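Local coordinates for protein homoaconitase large subunit (Methanocaldococcus jannaschii, PDB 4KP2) that forms, with a small subunit, an iron-sulfur hydro-lyase that interconverts homocitrate and homoisocitrate through cis-homoaconitate, at residues A[100-105]-A[161-166]; A[315-320]-A[392-397]. One frame throughout, in Å; residues are numbered along the deposited sequence.

Interaction 1 of 2, residues A[100-105]-A[161-166]; sequences LEFVKR and YIYATG
F102 and Y163 carry this contact between two helices whose backbones stay well apart: their CA atoms, the closest pair across the two segments, are 11.2 Å from each other. Segment 100-105 is part of helix 90-106, whereas 161-165 closes helix 156-165 and G166 leaves it with a positive phi. Two aromatic rings bridge the interval. F102 holds CG anti to its own nitrogen (chi1 174°), which sends the ring across toward the other helix, and its CZ reaches Y163 CE2 at 3.8 Å and Y163 CD2 at 3.9 Å. The planes are close to parallel, 25° apart, but with centroids separated by 5.3 Å the rings are slid past one another and hardly overlap, so F102 CZ and the CD2-CE2 side of Y163 meet obliquely. Both helices belong to the α/β layering of the aconitase family: helix 90-106 makes the crossover between parallel strands 77-80 and 111-112, and helix 156-165 follows strand 150-153, the outermost strand at the other end of that sheet. L64 of helix 57-67 touches F102 and also A164, while Y61 meets the F102 ring edge-to-face. Y163 is tethered at its hydroxyl by a hydrogen bond to T52 OG1. At the helix end, Y161 O takes three donors, A164 N, T165 N and T165 OG1, the hydroxyl lying 2.9 Å from Y161 O and above the carbonyl plane.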
loop_
_atom_site.group_PDB
_atom_site.type_symbol
_atom_site.label_atom_id
_atom_site.label_comp_id
_atom_site.label_asym_id
_atom_site.label_seq_id
_atom_site.Cartn_x
_atom_site.Cartn_y
_atom_site.Cartn_z
ATOM N N LEU A 100 -19.013 9.400 1.819
ATOM C CA LEU A 100 -18.720 10.815 1.640
ATOM C C LEU A 100 -20.004 11.636 1.602
ATOM O O LEU A 100 -20.021 12.790 2.027
ATOM C CB LEU A 100 -17.902 11.046 0.367
ATOM C CG LEU A 100 -16.423 10.663 0.429
ATOM C CD1 LEU A 100 -15.754 10.888 -0.917
ATOM C CD2 LEU A 100 -15.722 11.458 1.515
ATOM N N GLU A 101 -21.075 11.035 1.091
ATOM C CA GLU A 101 -22.379 11.688 1.072
ATOM C C GLU A 101 -22.863 11.920 2.495
ATOM O O GLU A 101 -23.318 13.011 2.838
ATOM C CB GLU A 101 -23.402 10.840 0.317
ATOM C CG GLU A 101 -23.076 10.616 -1.147
ATOM C CD GLU A 101 -24.178 9.872 -1.877
ATOM O OE1 GLU A 101 -25.301 9.790 -1.335
ATOM O OE2 GLU A 101 -23.922 9.369 -2.991
ATOM N N PHE A 102 -22.754 10.879 3.315
ATOM C CA PHE A 102 -23.157 10.930 4.716
ATOM C C PHE A 102 -22.435 12.048 5.461
ATOM O O PHE A 102 -23.057 12.827 6.185
ATOM C CB PHE A 102 -22.877 9.583 5.385
ATOM C CG PHE A 102 -23.132 9.572 6.864
ATOM C CD1 PHE A 102 -24.416 9.408 7.356
ATOM C CD2 PHE A 102 -22.087 9.715 7.763
ATOM C CE1 PHE A 102 -24.656 9.394 8.715
ATOM C CE2 PHE A 102 -22.320 9.703 9.125
ATOM C CZ PHE A 102 -23.606 9.542 9.601
ATOM N N VAL A 103 -21.122 12.120 5.274
ATOM C CA VAL A 103 -20.304 13.139 5.920
ATOM C C VAL A 103 -20.654 14.532 5.405
ATOM O O VAL A 103 -20.758 15.484 6.178
ATOM C CB VAL A 103 -18.801 12.872 5.700
ATOM C CG1 VAL A 103 -17.963 13.985 6.307
ATOM C CG2 VAL A 103 -18.414 11.528 6.292
ATOM N N LYS A 104 -20.842 14.640 4.094
ATOM C CA LYS A 104 -21.157 15.917 3.467
ATOM C C LYS A 104 -22.547 16.399 3.872
ATOM O O LYS A 104 -22.749 17.581 4.149
ATOM C CB LYS A 104 -21.077 15.795 1.946
ATOM C CG LYS A 104 -20.840 17.111 1.230
ATOM C CD LYS A 104 -19.428 17.635 1.469
ATOM C CE LYS A 104 -18.396 16.924 0.597
ATOM N NZ LYS A 104 -18.036 15.559 1.080
ATOM N N ARG A 105 -23.499 15.472 3.904
ATOM C CA ARG A 105 -24.884 15.798 4.231
ATOM C C ARG A 105 -25.054 16.261 5.674
ATOM O O ARG A 105 -25.589 17.340 5.928
ATOM C CB ARG A 105 -25.793 14.595 3.962
ATOM C CG ARG A 105 -27.192 14.727 4.543
ATOM C CD ARG A 105 -27.953 15.874 3.901
ATOM N NE ARG A 105 -29.186 16.179 4.620
ATOM C CZ ARG A 105 -29.260 17.014 5.650
ATOM N NH1 ARG A 105 -28.170 17.631 6.087
ATOM N NH2 ARG A 105 -30.424 17.235 6.248
ATOM N N TYR A 161 -29.710 3.354 14.273
ATOM C CA TYR A 161 -30.570 3.712 15.395
ATOM C C TYR A 161 -29.866 4.708 16.307
ATOM O O TYR A 161 -30.447 5.713 16.719
ATOM C CB TYR A 161 -30.946 2.454 16.181
ATOM C CG TYR A 161 -31.885 2.696 17.342
ATOM C CD1 TYR A 161 -33.262 2.687 17.160
ATOM C CD2 TYR A 161 -31.396 2.920 18.623
ATOM C CE1 TYR A 161 -34.123 2.903 18.218
ATOM C CE2 TYR A 161 -32.249 3.138 19.686
ATOM C CZ TYR A 161 -33.611 3.128 19.479
ATOM O OH TYR A 161 -34.463 3.343 20.536
ATOM N N ILE A 162 -28.607 4.418 16.615
ATOM C CA ILE A 162 -27.800 5.281 17.470
ATOM C C ILE A 162 -27.508 6.615 16.787
ATOM O O ILE A 162 -27.528 7.667 17.425
ATOM C CB ILE A 162 -26.486 4.581 17.872
ATOM C CG1 ILE A 162 -26.784 3.408 18.807
ATOM C CG2 ILE A 162 -25.531 5.559 18.537
ATOM C CD1 ILE A 162 -25.558 2.662 19.269
ATOM N N TYR A 163 -27.252 6.564 15.483
ATOM C CA TYR A 163 -27.002 7.772 14.702
ATOM C C TYR A 163 -28.195 8.722 14.715
ATOM O O TYR A 163 -28.036 9.930 14.552
ATOM C CB TYR A 163 -26.649 7.417 13.256
ATOM C CG TYR A 163 -25.183 7.127 13.024
ATOM C CD1 TYR A 163 -24.239 7.389 14.008
ATOM C CD2 TYR A 163 -24.743 6.603 11.815
ATOM C CE1 TYR A 163 -22.898 7.130 13.797
ATOM C CE2 TYR A 163 -23.404 6.341 11.595
ATOM C CZ TYR A 163 -22.486 6.607 12.590
ATOM O OH TYR A 163 -21.151 6.350 12.380
ATOM N N ALA A 164 -29.388 8.173 14.914
ATOM C CA ALA A 164 -30.612 8.961 14.825
ATOM C C ALA A 164 -31.109 9.474 16.174
ATOM O O ALA A 164 -31.638 10.581 16.265
ATOM C CB ALA A 164 -31.699 8.158 14.135
ATOM N N THR A 165 -30.939 8.670 17.218
ATOM C CA THR A 165 -31.472 9.011 18.533
ATOM C C THR A 165 -30.383 9.389 19.532
ATOM O O THR A 165 -30.632 10.129 20.484
ATOM C CB THR A 165 -32.305 7.853 19.119
ATOM O OG1 THR A 165 -31.474 6.697 19.289
ATOM C CG2 THR A 165 -33.464 7.509 18.196
ATOM N N GLY A 166 -29.178 8.874 19.317
ATOM C CA GLY A 166 -28.074 9.121 20.226
ATOM C C GLY A 166 -28.170 8.260 21.469
ATOM O O GLY A 166 -27.443 8.457 22.441
#

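Interaction 2 of 2, residues A[315-320]-A[392-397]; sequences INQVFI and GVLAEG
Q317 reaches out of its strand toward the loop 392-397, and its flat amide meets that loop in two different ways: in its own plane through a hydrogen bond, and on one face through a methyl group. CG stands anti to the backbone nitrogen (chi1 -174°) and the chain beyond it is fully extended, which carries the amide to the backbone of G392. The nearest CA atoms across the contact, Q317 CA and L394 CA, are 8.2 Å apart. NE2 of Q317 donates to G392 O at 3.1 Å. The bond is fairly straight at the hydrogen (164°), and the acceptor lies almost in the amide plane of Q317; seen from G392, however, the donor is tilted 26° away from the carbonyl plane. L394 crosses this side chain at a slant, with CD2 standing over the amide, 3.4 Å from Q317 NE2 and 3.8 Å from Q317 CD. The polar group is thus bonded to the backbone of the loop while leucine packs on its flat side.

Strand 317-320 is the middle strand of a five-stranded parallel sheet with order 3-2-1-4-5, part of the α/β/α sandwich of the aconitase fold. The loop 392-397 leads into its neighbour, strand 399-402, and C400 of that strand touches both Q317 and L394. Upstream in the chain lies C386, a predicted ligand of the [4Fe-4S] cluster, with its side chain about 10 Å from the side-chain position of G392. At the other end N316 OD1 accepts from I399 N. The 3.9 Å between N316 OD1 and G397 O is mere proximity of two oxygens. The loop also faces the second subunit, where E396 N is hydrogen-bonded to E94 of that chain.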
loop_
_atom_site.group_PDB
_atom_site.type_symbol
_atom_site.label_atom_id
_atom_site.label_comp_id
_atom_site.label_asym_id
_atom_site.label_seq_id
_atom_site.Cartn_x
_atom_site.Cartn_y
_atom_site.Cartn_z
ATOM N N ILE A 315 6.716 -20.475 7.399
ATOM C CA ILE A 315 5.792 -19.399 7.058
ATOM C C ILE A 315 6.115 -18.812 5.688
ATOM O O ILE A 315 7.272 -18.786 5.268
ATOM C CB ILE A 315 5.785 -18.286 8.130
ATOM C CG1 ILE A 315 7.210 -17.937 8.565
ATOM C CG2 ILE A 315 4.969 -18.717 9.336
ATOM C CD1 ILE A 315 7.836 -16.802 7.786
ATOM N N ASN A 316 5.085 -18.342 4.992
ATOM C CA ASN A 316 5.257 -17.795 3.653
ATOM C C ASN A 316 4.996 -16.294 3.599
ATOM O O ASN A 316 5.348 -15.631 2.624
ATOM C CB ASN A 316 4.347 -18.520 2.661
ATOM C CG ASN A 316 4.462 -20.028 2.761
ATOM O OD1 ASN A 316 3.479 -20.718 3.037
ATOM N ND2 ASN A 316 5.663 -20.548 2.537
ATOM N N GLN A 317 4.378 -15.765 4.648
ATOM C CA GLN A 317 4.071 -14.341 4.718
ATOM C C GLN A 317 3.998 -13.879 6.170
ATOM O O GLN A 317 3.593 -14.633 7.050
ATOM C CB GLN A 317 2.752 -14.043 3.998
ATOM C CG GLN A 317 2.416 -12.562 3.887
ATOM C CD GLN A 317 1.110 -12.308 3.163
ATOM O OE1 GLN A 317 1.093 -12.072 1.956
ATOM N NE2 GLN A 317 0.006 -12.349 3.900
ATOM N N VAL A 318 4.408 -12.640 6.418
ATOM C CA VAL A 318 4.335 -12.070 7.758
ATOM C C VAL A 318 3.734 -10.674 7.711
ATOM O O VAL A 318 4.220 -9.806 6.989
ATOM C CB VAL A 318 5.721 -11.994 8.427
ATOM C CG1 VAL A 318 5.624 -11.277 9.764
ATOM C CG2 VAL A 318 6.307 -13.386 8.607
ATOM N N PHE A 319 2.671 -10.463 8.478
ATOM C CA PHE A 319 2.052 -9.147 8.558
ATOM C C PHE A 319 2.240 -8.516 9.931
ATOM O O PHE A 319 2.031 -9.159 10.958
ATOM C CB PHE A 319 0.565 -9.218 8.213
ATOM C CG PHE A 319 -0.173 -7.940 8.485
ATOM C CD1 PHE A 319 0.139 -6.785 7.788
ATOM C CD2 PHE A 319 -1.178 -7.892 9.438
ATOM C CE1 PHE A 319 -0.533 -5.606 8.037
ATOM C CE2 PHE A 319 -1.857 -6.715 9.689
ATOM C CZ PHE A 319 -1.536 -5.572 8.987
ATOM N N ILE A 320 2.636 -7.248 9.935
ATOM C CA ILE A 320 2.839 -6.511 11.174
ATOM C C ILE A 320 2.162 -5.149 11.113
ATOM O O ILE A 320 2.566 -4.282 10.337
ATOM C CB ILE A 320 4.336 -6.292 11.464
ATOM C CG1 ILE A 320 5.058 -7.631 11.624
ATOM C CG2 ILE A 320 4.516 -5.440 12.711
ATOM C CD1 ILE A 320 6.540 -7.491 11.894
ATOM N N GLY A 392 -3.028 -8.305 1.350
ATOM C CA GLY A 392 -2.045 -9.364 1.217
ATOM C C GLY A 392 -2.699 -10.732 1.250
ATOM O O GLY A 392 -2.487 -11.511 2.179
ATOM N N VAL A 393 -3.497 -11.019 0.227
ATOM C CA VAL A 393 -4.281 -12.249 0.164
ATOM C C VAL A 393 -3.410 -13.502 0.059
ATOM O O VAL A 393 -2.440 -13.537 -0.697
ATOM C CB VAL A 393 -5.280 -12.202 -1.013
ATOM C CG1 VAL A 393 -6.055 -13.504 -1.121
ATOM C CG2 VAL A 393 -6.229 -11.028 -0.845
ATOM N N LEU A 394 -3.766 -14.525 0.831
ATOM C CA LEU A 394 -3.041 -15.790 0.829
ATOM C C LEU A 394 -3.559 -16.743 -0.240
ATOM O O LEU A 394 -4.729 -16.695 -0.617
ATOM C CB LEU A 394 -3.152 -16.467 2.194
ATOM C CG LEU A 394 -2.596 -15.709 3.396
ATOM C CD1 LEU A 394 -2.835 -16.513 4.661
ATOM C CD2 LEU A 394 -1.118 -15.432 3.202
ATOM N N ALA A 395 -2.678 -17.615 -0.719
ATOM C CA ALA A 395 -3.060 -18.641 -1.678
ATOM C C ALA A 395 -3.273 -19.966 -0.958
ATOM O O ALA A 395 -3.162 -20.042 0.267
ATOM C CB ALA A 395 -1.997 -18.786 -2.753
ATOM N N GLU A 396 -3.573 -21.010 -1.722
ATOM C CA GLU A 396 -3.835 -22.323 -1.147
ATOM C C GLU A 396 -2.568 -22.957 -0.585
ATOM O O GLU A 396 -1.576 -23.124 -1.295
ATOM C CB GLU A 396 -4.468 -23.249 -2.187
ATOM C CG GLU A 396 -4.864 -24.604 -1.632
ATOM C CD GLU A 396 -5.602 -25.455 -2.644
ATOM O OE1 GLU A 396 -5.685 -25.045 -3.820
ATOM O OE2 GLU A 396 -6.102 -26.532 -2.258
ATOM N N GLY A 397 -2.610 -23.308 0.697
ATOM C CA GLY A 397 -1.481 -23.939 1.356
ATOM C C GLY A 397 -0.459 -22.935 1.850
ATOM O O GLY A 397 0.604 -23.309 2.342
#

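After helix 24-33 and strand 42-46, the chain lays down the parallel sheet of strands 49-53, 77-80, 111-112, 133-136 and 150-153. Interaction 1 closes a loop of 55 residues between 100-105 and 161-166, tying helix 90-106 to helix 156-165. Only much later does interaction 2 open, at 315-320, and it closes after 71 intervening residues, joining the central strand of a second parallel sheet to the loop that enters strand 399-402. The contacts therefore follow in series, neither nesting nor crossing. The centres of interactions 1 and 2 are about 37 Å apart. Interaction 1 lies among helices flanking one parallel sheet, interaction 2 at the middle of the other; both sheets have strand order 3-2-1-4-5.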